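Local atomic coordinates of putative branched-chain amino acid ABC transporter (Rhodospirillum rubrum ATCC 11170, PDB entry 3HUT), a protein that probably binds branched-chain amino acids or related ligands outside the membrane and hands them to an ABC transporter for uptake. Residues Tyr20-Phe24 against Thr276-Ala280; Ser53-Ala57 against Asp79-Val84; Ala64-Val68 against Ile91-Met97; Ser113-Phe117 against Arg306-Ala310. One frame throughout, in Å; residues are numbered along the deposited sequence.

Contact 1 of 4, residues Tyr20-Phe24 against Thr276-Ala280; sequences YGRVF and TLFAA
Y20 turns its ring edge onto one face of F278 in an edge-to-face (T-shaped) pair, with centroids 5.0 Å apart and planes inclined at 63°. CE1 of Y20 leads, reaching CD2 of F278 at 3.8 Å toward the rim of the ring. The opposite face of F278 is covered by CD1 of L277, which stands over the ring centre, so the phenyl group is sandwiched. At the backbone of F278, the edge of the F24 ring meets the carbonyl O, CE1 of F24 lying 3.5 Å from O of F278. Between the two backbones V23 fills the narrowest gap, its CB 4.0 Å from CB of A279. V23 CG2 sits between backbone N and carbonyl carbon (chi1 to CG1 -58°), which directs it at the first turn of the opposing helix. That turn is fixed by T276, the N-cap, whose OG1 accepts from the backbone N of A279 at 3.2 Å. Farther out, Y20 also stacks on F80, while Y267 of helix 258-271 touches both V23 and A279. Helix 18-37, just after strand 5-11 of the parallel sheet, here meets the start of helix 277-296, where the late chain returns to this lobe as in related periplasmic binding proteins. No hydrogen bond joins the helices here; the contact rests on aromatic and aliphatic surfaces, which implies cohesion by shape and dispersion rather than by polar pairing.

Contact 2 of 4, residues Ser53-Ala57 against Asp79-Val84; sequences SRDDA and DFSSTV
D79 OD1 is held by three donors. From across the contact S53 OG gives its proton to it at 2.9 Å, on the syn side of the carboxylate. The backbone N of F80 comes from the anti side, and a water donates to D79 OD1 at 2.7 Å. The same water donates to D55 OD1 at 2.6 Å and accepts from the backbone N of S81, so it bridges two carboxylates whose OD1 atoms lie 4.9 Å apart; it probably eases their mutual repulsion. E10 also brings a like charge close to D79 OD2. D55 OD1 has a second donor, S81 OG at 2.8 Å, again on the syn side. With CG opposite the backbone N (chi1 -167°), the carboxylate of D55 is carried across to S81 and to CG2 of V84.

These two loops follow the C-terminal ends of strands 46-52 and 73-78, which flank strand 5-11 in the parallel sheet of a periplasmic-binding-protein lobe; in this fold such loop ends border the interdomain cleft.

Each serine works twice. S53 OG accepts from the backbone N of D55 at 3.2 Å, an ST turn that shapes the first loop, while S81 is an N-cap whose OG accepts from V84 N at the start of helix 82-95. D56 is likewise an N-cap, its OD1 taking the backbone N of Q59. V84 CG2, beside its own backbone N, packs 3.9 Å from the backbone N of D56, covering the loop just where helix 57-69 begins.

Contact 3 of 4, residues Ala64-Val68 against Ile91-Met97; sequences ARAFV and IYGKEGM
Y92 reaches across to helix 57-69 with CG opposite its own carbonyl carbon (chi1 -64°), which swings the ring from CB toward A64. One rim comes first: CD1 meets CG2 of V68 at 4.0 Å, near the ring plane. Farther out, CE1 of Y92 lies 3.6 Å from CB of A64, which comes in obliquely, and CZ is equally near this methyl. At the tip, OH sits 3.3 Å from CD2 of F67, in the plane of the F67 ring and at its edge. The hydroxyl is not merely packed, since it is hydrogen-bonded to OE2 of E10. A phenylalanine here would probably leave E10 without this partner and open a small gap beside the edge of F67.

Around the tyrosine the helices close up further. I91 sets CG2 at 3.9 Å from CB of A64, and V68 CG1 rests 3.7 Å from CG of E95, the aliphatic part of a bent glutamate. The chain of selenomethionine M97 bends at chi2 and chi3, bringing CE to 3.4 Å from the carbonyl O of F67. Helices 57-69 and 82-95 run roughly parallel, their local axes 10.1 Å apart at closest approach and crossing at -29°. Both pack on the parallel sheet: F67 also touches L49 and A51 of strand 46-52, while F67, Y92 and M97 meet V76 of strand 73-78.

Contact 4 of 4, residues Ser113-Phe117 against Arg306-Ala310; sequences SPWQF and RDALA
W115 offers one face of its indole to the aliphatic chain of R306, a CH-pi contact in which CD lies 3.7 Å from the centroid of the six-membered ring and 11° off its normal. CG of R306 presses nearest, 3.5 Å from W115 CE3. Bends at chi2 and chi3 then turn the guanidinium back toward the loop, its plane 80° from that of the indole, so it does not stack on the ring. Instead NH1 donates to the carbonyl O of P114 at 3.0 Å, with an N-H...O angle of 158° and the acceptor at the edge of the guanidinium. The other amino group, NH2, makes a salt bridge with D307 OD1 at 2.7 Å. A leucine in its place would probably leave P114 O without this donor and the D307 carboxylate without its mate.

The loop in question is a type I turn, S113 to Q116, leading into strand 116-118 at the border of the five-stranded parallel sheet, next to strand 99-101. Helix 302-310 comes from late in the sequence to cover it, as in type I periplasmic binding proteins, where the chain crosses back to the first lobe.

Deeper in, CB of L309 stands over one face of F117, a CH-pi contact 4.1 Å from the ring centroid. CE1 of F117 meets CB of A310 at 3.8 Å. L309 continues past the ring to I288, M289 and A292 of helix 277-296. On the turn, S113 OG accepts from W115 N, an ST turn, and donates to Q116 OE1 at 2.6 Å.

Overall arrangement
All four contacts belong to the lobe built on the parallel sheet of strands 46-52, 5-11, 73-78, 99-101 and 116-118. Contacts 2 and 3 share helix 82-95, one at its start and the other at its end, with centres about 15 Å apart. Contact 1 touches contact 2 where F80 lies against Y20 and F278. Contact 3 meets contact 4 where G93 and G96 pack on S113 and W115. Contacts 1 and 3 lie about 24 Å apart between centres. In sequence, contacts 2 and 3 close locally, whereas contacts 1 and 4 bring the successive helices 277-296 and 302-310 back to this lobe, so both chain halves build it.

Contact 1 of 4, residues Tyr20-Phe24 against Thr276-Ala280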
loop_
_atom_site.group_PDB
_atom_site.type_symbol
_atom_site.label_atom_id
_atom_site.label_comp_id
_atom_site.label_asym_id
_atom_site.label_seq_id
_atom_site.Cartn_x
_atom_site.Cartn_y
_atom_site.Cartn_z
ATOM N N TYR A 20 -10.435 -2.653 -10.325
ATOM C CA TYR A 20 -9.443 -3.127 -9.379
ATOM C C TYR A 20 -9.340 -4.647 -9.431
ATOM O O TYR A 20 -8.253 -5.210 -9.305
ATOM C CB TYR A 20 -9.813 -2.647 -7.979
ATOM C CG TYR A 20 -9.833 -1.142 -7.889
ATOM C CD1 TYR A 20 -8.663 -0.405 -8.063
ATOM C CD2 TYR A 20 -11.021 -0.449 -7.661
ATOM C CE1 TYR A 20 -8.671 0.984 -8.009
ATOM C CE2 TYR A 20 -11.042 0.946 -7.606
ATOM C CZ TYR A 20 -9.862 1.654 -7.781
ATOM O OH TYR A 20 -9.866 3.029 -7.722
ATOM N N GLY A 21 -10.476 -5.307 -9.628
ATOM C CA GLY A 21 -10.472 -6.756 -9.709
ATOM C C GLY A 21 -9.746 -7.180 -10.967
ATOM O O GLY A 21 -9.047 -8.196 -10.991
ATOM N N ARG A 22 -9.902 -6.389 -12.023
ATOM C CA ARG A 22 -9.248 -6.702 -13.279
ATOM C C ARG A 22 -7.724 -6.638 -13.186
ATOM O O ARG A 22 -7.041 -7.534 -13.685
ATOM C CB ARG A 22 -9.768 -5.782 -14.395
ATOM C CG ARG A 22 -11.173 -6.168 -14.875
ATOM C CD ARG A 22 -11.555 -5.469 -16.181
ATOM N NE ARG A 22 -11.758 -4.032 -16.022
ATOM C CZ ARG A 22 -12.894 -3.470 -15.619
ATOM N NH1 ARG A 22 -13.949 -4.223 -15.326
ATOM N NH2 ARG A 22 -12.983 -2.149 -15.526
ATOM N N VAL A 23 -7.182 -5.611 -12.537
ATOM C CA VAL A 23 -5.729 -5.513 -12.434
ATOM C C VAL A 23 -5.188 -6.551 -11.452
ATOM O O VAL A 23 -4.027 -6.946 -11.534
ATOM C CB VAL A 23 -5.263 -4.081 -12.031
ATOM C CG1 VAL A 23 -5.775 -3.076 -13.057
ATOM C CG2 VAL A 23 -5.739 -3.722 -10.635
ATOM N N PHE A 24 -6.036 -6.995 -10.528
ATOM C CA PHE A 24 -5.648 -8.022 -9.567
ATOM C C PHE A 24 -5.431 -9.312 -10.347
ATOM O O PHE A 24 -4.461 -10.040 -10.127
ATOM C CB PHE A 24 -6.764 -8.258 -8.540
ATOM C CG PHE A 24 -6.724 -7.335 -7.350
ATOM C CD1 PHE A 24 -5.816 -6.278 -7.281
ATOM C CD2 PHE A 24 -7.612 -7.525 -6.292
ATOM C CE1 PHE A 24 -5.792 -5.425 -6.172
ATOM C CE2 PHE A 24 -7.596 -6.681 -5.184
ATOM C CZ PHE A 24 -6.685 -5.628 -5.124
ATOM N N THR A 276 -0.560 -0.260 -11.905
ATOM C CA THR A 276 -0.887 0.694 -10.856
ATOM C C THR A 276 -0.384 0.134 -9.531
ATOM O O THR A 276 0.108 -0.996 -9.471
ATOM C CB THR A 276 -2.404 0.895 -10.737
ATOM O OG1 THR A 276 -3.011 -0.349 -10.373
ATOM C CG2 THR A 276 -2.994 1.371 -12.070
ATOM N N LEU A 277 -0.522 0.917 -8.465
ATOM C CA LEU A 277 -0.089 0.469 -7.148
ATOM C C LEU A 277 -0.942 -0.722 -6.707
ATOM O O LEU A 277 -0.465 -1.610 -6.006
ATOM C CB LEU A 277 -0.190 1.617 -6.137
ATOM C CG LEU A 277 -1.541 2.049 -5.567
ATOM C CD1 LEU A 277 -1.898 1.181 -4.361
ATOM C CD2 LEU A 277 -1.454 3.506 -5.132
ATOM N N PHE A 278 -2.202 -0.747 -7.129
ATOM C CA PHE A 278 -3.088 -1.849 -6.773
ATOM C C PHE A 278 -2.634 -3.120 -7.486
ATOM O O PHE A 278 -2.618 -4.208 -6.905
ATOM C CB PHE A 278 -4.527 -1.481 -7.141
ATOM C CG PHE A 278 -5.036 -0.284 -6.395
ATOM C CD1 PHE A 278 -5.450 -0.402 -5.072
ATOM C CD2 PHE A 278 -5.032 0.974 -6.986
ATOM C CE1 PHE A 278 -5.848 0.720 -4.345
ATOM C CE2 PHE A 278 -5.427 2.103 -6.268
ATOM C CZ PHE A 278 -5.835 1.975 -4.945
ATOM N N ALA A 279 -2.241 -2.976 -8.747
ATOM C CA ALA A 279 -1.758 -4.118 -9.511
ATOM C C ALA A 279 -0.483 -4.652 -8.853
ATOM O O ALA A 279 -0.280 -5.866 -8.749
ATOM C CB ALA A 279 -1.469 -3.699 -10.939
ATOM N N ALA A 280 0.367 -3.740 -8.395
ATOM C CA ALA A 280 1.621 -4.117 -7.753
ATOM C C ALA A 280 1.390 -4.867 -6.438
ATOM O O ALA A 280 2.048 -5.866 -6.156
ATOM C CB ALA A 280 2.465 -2.874 -7.509
#

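Contact 2 of 4, residues Ser53-Ala57 against Asp79-Val84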
loop_
_atom_site.group_PDB
_atom_site.type_symbol
_atom_site.label_atom_id
_atom_site.label_comp_id
_atom_site.label_asym_id
_atom_site.label_seq_id
_atom_site.Cartn_x
_atom_site.Cartn_y
_atom_site.Cartn_z
ATOM N N SER A 53 -16.773 -11.037 -6.196
ATOM C CA SER A 53 -17.406 -10.579 -4.967
ATOM C C SER A 53 -18.302 -9.358 -5.185
ATOM O O SER A 53 -19.122 -9.026 -4.329
ATOM C CB SER A 53 -16.342 -10.216 -3.935
ATOM O OG SER A 53 -15.700 -9.005 -4.301
ATOM N N ARG A 54 -18.128 -8.690 -6.323
ATOM C CA ARG A 54 -18.897 -7.491 -6.658
ATOM C C ARG A 54 -18.701 -6.392 -5.616
ATOM O O ARG A 54 -19.457 -5.418 -5.580
ATOM C CB ARG A 54 -20.392 -7.817 -6.757
ATOM C CG ARG A 54 -20.732 -8.925 -7.737
ATOM C CD ARG A 54 -22.136 -8.737 -8.294
ATOM N NE ARG A 54 -23.141 -8.616 -7.241
ATOM C CZ ARG A 54 -23.552 -9.624 -6.485
ATOM N NH1 ARG A 54 -23.044 -10.835 -6.669
ATOM N NH2 ARG A 54 -24.470 -9.424 -5.549
ATOM N N ASP A 55 -17.672 -6.541 -4.786
ATOM C CA ASP A 55 -17.395 -5.588 -3.715
ATOM C C ASP A 55 -18.653 -5.461 -2.865
ATOM O O ASP A 55 -19.014 -4.375 -2.410
ATOM C CB ASP A 55 -16.997 -4.217 -4.274
ATOM C CG ASP A 55 -16.400 -3.310 -3.206
ATOM O OD1 ASP A 55 -15.625 -3.826 -2.374
ATOM O OD2 ASP A 55 -16.683 -2.091 -3.199
ATOM N N ASP A 56 -19.317 -6.596 -2.672
ATOM C CA ASP A 56 -20.548 -6.662 -1.889
ATOM C C ASP A 56 -20.342 -7.580 -0.688
ATOM O O ASP A 56 -19.977 -8.744 -0.842
ATOM C CB ASP A 56 -21.680 -7.189 -2.778
ATOM C CG ASP A 56 -23.002 -7.281 -2.051
ATOM O OD1 ASP A 56 -23.203 -8.248 -1.284
ATOM O OD2 ASP A 56 -23.838 -6.376 -2.241
ATOM N N ALA A 57 -20.575 -7.050 0.509
ATOM C CA ALA A 57 -20.388 -7.817 1.735
ATOM C C ALA A 57 -21.138 -9.145 1.751
ATOM O O ALA A 57 -20.554 -10.186 2.061
ATOM C CB ALA A 57 -20.785 -6.976 2.941
ATOM N N ASP A 79 -10.023 -10.056 -1.555
ATOM C CA ASP A 79 -10.672 -8.787 -1.731
ATOM C C ASP A 79 -10.072 -7.430 -1.551
ATOM O O ASP A 79 -9.236 -7.146 -0.712
ATOM C CB ASP A 79 -12.019 -8.831 -1.018
ATOM C CG ASP A 79 -13.180 -8.977 -2.002
ATOM O OD1 ASP A 79 -13.282 -8.104 -2.889
ATOM O OD2 ASP A 79 -13.982 -9.944 -1.908
ATOM N N PHE A 80 -10.574 -6.601 -2.436
ATOM C CA PHE A 80 -10.213 -5.230 -2.600
ATOM C C PHE A 80 -10.441 -4.266 -1.434
ATOM O O PHE A 80 -9.493 -3.680 -0.912
ATOM C CB PHE A 80 -10.956 -4.752 -3.825
ATOM C CG PHE A 80 -10.750 -3.354 -4.096
ATOM C CD1 PHE A 80 -9.503 -2.918 -4.486
ATOM C CD2 PHE A 80 -11.771 -2.441 -3.884
ATOM C CE1 PHE A 80 -9.256 -1.584 -4.658
ATOM C CE2 PHE A 80 -11.540 -1.101 -4.052
ATOM C CZ PHE A 80 -10.278 -0.666 -4.439
ATOM N N SER A 81 -11.696 -4.079 -1.044
ATOM C CA SER A 81 -12.009 -3.148 0.036
ATOM C C SER A 81 -11.838 -3.746 1.421
ATOM O O SER A 81 -11.935 -4.959 1.605
ATOM C CB SER A 81 -13.442 -2.631 -0.097
ATOM O OG SER A 81 -14.371 -3.668 0.167
ATOM N N SER A 82 -11.594 -2.880 2.397
ATOM C CA SER A 82 -11.440 -3.325 3.771
ATOM C C SER A 82 -12.773 -3.878 4.268
ATOM O O SER A 82 -12.822 -4.941 4.888
ATOM C CB SER A 82 -10.987 -2.159 4.657
ATOM O OG SER A 82 -9.612 -1.877 4.447
ATOM N N THR A 83 -13.855 -3.162 3.977
ATOM C CA THR A 83 -15.187 -3.588 4.408
ATOM C C THR A 83 -15.545 -4.995 3.946
ATOM O O THR A 83 -16.013 -5.815 4.732
ATOM C CB THR A 83 -16.282 -2.630 3.896
ATOM O OG1 THR A 83 -16.076 -1.329 4.451
ATOM C CG2 THR A 83 -17.660 -3.129 4.310
ATOM N N VAL A 84 -15.334 -5.275 2.667
ATOM C CA VAL A 84 -15.658 -6.585 2.134
ATOM C C VAL A 84 -14.663 -7.630 2.627
ATOM O O VAL A 84 -15.039 -8.766 2.922
ATOM C CB VAL A 84 -15.690 -6.553 0.589
ATOM C CG1 VAL A 84 -15.950 -7.939 0.032
ATOM C CG2 VAL A 84 -16.785 -5.595 0.133
HETATM O O HOH W 1 -13.690 -5.489 -2.410
#

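Contact 3 of 4, residues Ala64-Val68 against Ile91-Met97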
loop_
_atom_site.group_PDB
_atom_site.type_symbol
_atom_site.label_atom_id
_atom_site.label_comp_id
_atom_site.label_asym_id
_atom_site.label_seq_id
_atom_site.Cartn_x
_atom_site.Cartn_y
_atom_site.Cartn_z
ATOM N N ALA A 64 -17.096 -16.830 0.786
ATOM C CA ALA A 64 -16.269 -17.354 1.869
ATOM C C ALA A 64 -16.746 -18.730 2.330
ATOM O O ALA A 64 -15.937 -19.623 2.566
ATOM C CB ALA A 64 -16.269 -16.380 3.040
ATOM N N ARG A 65 -18.058 -18.892 2.465
ATOM C CA ARG A 65 -18.631 -20.167 2.881
ATOM C C ARG A 65 -18.242 -21.218 1.840
ATOM O O ARG A 65 -17.862 -22.336 2.181
ATOM C CB ARG A 65 -20.162 -20.080 2.927
ATOM C CG ARG A 65 -20.770 -20.279 1.540
ATOM C CD ARG A 65 -22.254 -20.022 1.420
ATOM N NE ARG A 65 -22.626 -19.921 0.010
ATOM C CZ ARG A 65 -22.415 -20.874 -0.897
ATOM N NH1 ARG A 65 -21.831 -22.013 -0.542
ATOM N NH2 ARG A 65 -22.783 -20.687 -2.161
ATOM N N ALA A 66 -18.356 -20.843 0.566
ATOM C CA ALA A 66 -18.048 -21.738 -0.544
ATOM C C ALA A 66 -16.598 -22.220 -0.529
ATOM O O ALA A 66 -16.337 -23.411 -0.698
ATOM C CB ALA A 66 -18.363 -21.044 -1.877
ATOM N N PHE A 67 -15.656 -21.298 -0.338
ATOM C CA PHE A 67 -14.244 -21.668 -0.291
ATOM C C PHE A 67 -13.958 -22.568 0.909
ATOM O O PHE A 67 -13.185 -23.521 0.816
ATOM C CB PHE A 67 -13.350 -20.428 -0.193
ATOM C CG PHE A 67 -13.225 -19.652 -1.478
ATOM C CD1 PHE A 67 -13.315 -20.286 -2.712
ATOM C CD2 PHE A 67 -12.953 -18.285 -1.446
ATOM C CE1 PHE A 67 -13.135 -19.569 -3.897
ATOM C CE2 PHE A 67 -12.770 -17.561 -2.624
ATOM C CZ PHE A 67 -12.861 -18.201 -3.850
ATOM N N VAL A 68 -14.575 -22.246 2.041
ATOM C CA VAL A 68 -14.387 -23.022 3.263
ATOM C C VAL A 68 -14.885 -24.453 3.062
ATOM O O VAL A 68 -14.250 -25.415 3.499
ATOM C CB VAL A 68 -15.137 -22.361 4.452
ATOM C CG1 VAL A 68 -15.186 -23.315 5.657
ATOM C CG2 VAL A 68 -14.433 -21.062 4.841
ATOM N N ILE A 91 -15.688 -14.895 8.667
ATOM C CA ILE A 91 -15.961 -16.298 8.380
ATOM C C ILE A 91 -14.659 -17.098 8.336
ATOM O O ILE A 91 -14.536 -18.142 8.976
ATOM C CB ILE A 91 -16.692 -16.438 7.029
ATOM C CG1 ILE A 91 -18.111 -15.873 7.163
ATOM C CG2 ILE A 91 -16.711 -17.902 6.585
ATOM C CD1 ILE A 91 -18.890 -15.830 5.863
ATOM N N TYR A 92 -13.688 -16.610 7.573
ATOM C CA TYR A 92 -12.406 -17.294 7.471
ATOM C C TYR A 92 -11.736 -17.483 8.834
ATOM O O TYR A 92 -11.185 -18.543 9.117
ATOM C CB TYR A 92 -11.470 -16.522 6.544
ATOM C CG TYR A 92 -11.944 -16.445 5.108
ATOM C CD1 TYR A 92 -12.447 -17.572 4.453
ATOM C CD2 TYR A 92 -11.839 -15.257 4.387
ATOM C CE1 TYR A 92 -12.830 -17.512 3.100
ATOM C CE2 TYR A 92 -12.216 -15.188 3.045
ATOM C CZ TYR A 92 -12.707 -16.313 2.410
ATOM O OH TYR A 92 -13.065 -16.229 1.082
ATOM N N GLY A 93 -11.784 -16.451 9.670
ATOM C CA GLY A 93 -11.172 -16.540 10.985
ATOM C C GLY A 93 -11.820 -17.628 11.818
ATOM O O GLY A 93 -11.141 -18.431 12.456
ATOM N N LYS A 94 -13.146 -17.650 11.811
ATOM C CA LYS A 94 -13.890 -18.653 12.558
ATOM C C LYS A 94 -13.683 -20.059 11.994
ATOM O O LYS A 94 -13.607 -21.030 12.749
ATOM C CB LYS A 94 -15.384 -18.313 12.548
ATOM C CG LYS A 94 -16.264 -19.340 13.242
ATOM C CD LYS A 94 -17.728 -18.950 13.156
ATOM C CE LYS A 94 -18.622 -19.998 13.805
ATOM N NZ LYS A 94 -20.068 -19.669 13.636
ATOM N N GLU A 95 -13.574 -20.169 10.673
ATOM C CA GLU A 95 -13.409 -21.474 10.033
ATOM C C GLU A 95 -11.969 -21.974 9.913
ATOM O O GLU A 95 -11.743 -23.149 9.620
ATOM C CB GLU A 95 -14.054 -21.460 8.642
ATOM C CG GLU A 95 -15.562 -21.242 8.643
ATOM C CD GLU A 95 -16.302 -22.284 9.460
ATOM O OE1 GLU A 95 -15.872 -23.457 9.449
ATOM O OE2 GLU A 95 -17.317 -21.932 10.104
ATOM N N GLY A 96 -10.998 -21.094 10.131
ATOM C CA GLY A 96 -9.608 -21.511 10.039
ATOM C C GLY A 96 -9.044 -21.517 8.629
ATOM O O GLY A 96 -8.374 -22.462 8.209
HETATM N N MSE A 97 -9.332 -20.456 7.890
HETATM C CA MSE A 97 -8.849 -20.306 6.521
HETATM C C MSE A 97 -7.941 -19.085 6.479
HETATM O O MSE A 97 -8.363 -17.995 6.844
HETATM C CB MSE A 97 -10.026 -20.081 5.568
HETATM C CG MSE A 97 -9.630 -19.777 4.128
HETATM SE SE MSE A 97 -8.973 -21.319 3.163
HETATM C CE MSE A 97 -10.681 -22.074 2.609
#

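Contact 4 of 4, residues Ser113-Phe117 against Arg306-Ala310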
loop_
_atom_site.group_PDB
_atom_site.type_symbol
_atom_site.label_atom_id
_atom_site.label_comp_id
_atom_site.label_asym_id
_atom_site.label_seq_id
_atom_site.Cartn_x
_atom_site.Cartn_y
_atom_site.Cartn_z
ATOM N N SER A 113 -8.856 -11.653 13.392
ATOM C CA SER A 113 -8.424 -12.931 13.948
ATOM C C SER A 113 -6.984 -13.208 13.522
ATOM O O SER A 113 -6.400 -12.445 12.754
ATOM C CB SER A 113 -9.331 -14.058 13.442
ATOM O OG SER A 113 -9.003 -14.412 12.108
ATOM N N PRO A 114 -6.390 -14.310 14.014
ATOM C CA PRO A 114 -5.008 -14.646 13.653
ATOM C C PRO A 114 -4.888 -15.149 12.213
ATOM O O PRO A 114 -3.806 -15.536 11.770
ATOM C CB PRO A 114 -4.641 -15.740 14.660
ATOM C CG PRO A 114 -5.572 -15.486 15.822
ATOM C CD PRO A 114 -6.857 -15.158 15.126
ATOM N N TRP A 115 -5.994 -15.138 11.481
ATOM C CA TRP A 115 -5.978 -15.639 10.112
ATOM C C TRP A 115 -5.897 -14.595 9.007
ATOM O O TRP A 115 -5.777 -14.953 7.837
ATOM C CB TRP A 115 -7.195 -16.546 9.887
ATOM C CG TRP A 115 -7.249 -17.675 10.875
ATOM C CD1 TRP A 115 -7.672 -17.610 12.172
ATOM C CD2 TRP A 115 -6.772 -19.013 10.675
ATOM N NE1 TRP A 115 -7.480 -18.825 12.796
ATOM C CE2 TRP A 115 -6.929 -19.701 11.898
ATOM C CE3 TRP A 115 -6.224 -19.695 9.580
ATOM C CZ2 TRP A 115 -6.555 -21.045 12.059
ATOM C CZ3 TRP A 115 -5.853 -21.032 9.738
ATOM C CH2 TRP A 115 -6.022 -21.689 10.970
ATOM N N GLN A 116 -5.950 -13.315 9.368
ATOM C CA GLN A 116 -5.880 -12.238 8.379
ATOM C C GLN A 116 -4.479 -11.686 8.143
ATOM O O GLN A 116 -3.689 -11.528 9.078
ATOM C CB GLN A 116 -6.794 -11.075 8.776
ATOM C CG GLN A 116 -8.256 -11.247 8.379
ATOM C CD GLN A 116 -8.918 -12.405 9.088
ATOM O OE1 GLN A 116 -8.870 -12.505 10.316
ATOM N NE2 GLN A 116 -9.555 -13.285 8.319
ATOM N N PHE A 117 -4.188 -11.390 6.880
ATOM C CA PHE A 117 -2.900 -10.832 6.479
ATOM C C PHE A 117 -3.177 -9.818 5.373
ATOM O O PHE A 117 -4.176 -9.928 4.666
ATOM C CB PHE A 117 -1.978 -11.936 5.950
ATOM C CG PHE A 117 -1.674 -13.005 6.960
ATOM C CD1 PHE A 117 -0.634 -12.847 7.872
ATOM C CD2 PHE A 117 -2.456 -14.155 7.026
ATOM C CE1 PHE A 117 -0.378 -13.826 8.833
ATOM C CE2 PHE A 117 -2.207 -15.134 7.984
ATOM C CZ PHE A 117 -1.170 -14.968 8.886
ATOM N N ARG A 306 -1.255 -20.966 7.285
ATOM C CA ARG A 306 -1.411 -19.761 8.106
ATOM C C ARG A 306 -0.082 -19.457 8.805
ATOM O O ARG A 306 0.330 -18.298 8.887
ATOM C CB ARG A 306 -2.508 -19.947 9.158
ATOM C CG ARG A 306 -2.945 -18.635 9.824
ATOM C CD ARG A 306 -3.113 -18.808 11.322
ATOM N NE ARG A 306 -1.845 -19.163 11.965
ATOM C CZ ARG A 306 -0.968 -18.285 12.452
ATOM N NH1 ARG A 306 -1.210 -16.979 12.384
ATOM N NH2 ARG A 306 0.161 -18.716 13.004
ATOM N N ASP A 307 0.584 -20.497 9.312
ATOM C CA ASP A 307 1.871 -20.315 9.982
ATOM C C ASP A 307 2.923 -19.800 9.007
ATOM O O ASP A 307 3.667 -18.871 9.325
ATOM C CB ASP A 307 2.375 -21.628 10.602
ATOM C CG ASP A 307 1.630 -22.004 11.867
ATOM O OD1 ASP A 307 1.278 -21.094 12.651
ATOM O OD2 ASP A 307 1.412 -23.214 12.088
ATOM N N ALA A 308 2.988 -20.405 7.823
ATOM C CA ALA A 308 3.965 -19.996 6.813
ATOM C C ALA A 308 3.747 -18.551 6.368
ATOM O O ALA A 308 4.709 -17.802 6.174
ATOM C CB ALA A 308 3.903 -20.930 5.608
ATOM N N LEU A 309 2.485 -18.163 6.193
ATOM C CA LEU A 309 2.167 -16.793 5.787
ATOM C C LEU A 309 2.671 -15.832 6.853
ATOM O O LEU A 309 3.299 -14.820 6.547
ATOM C CB LEU A 309 0.656 -16.611 5.630
ATOM C CG LEU A 309 0.045 -16.873 4.256
ATOM C CD1 LEU A 309 -1.472 -16.880 4.377
ATOM C CD2 LEU A 309 0.505 -15.791 3.273
ATOM N N ALA A 310 2.388 -16.166 8.108
ATOM C CA ALA A 310 2.808 -15.354 9.244
ATOM C C ALA A 310 4.331 -15.249 9.332
ATOM O O ALA A 310 4.855 -14.305 9.926
ATOM C CB ALA A 310 2.256 -15.945 10.531
#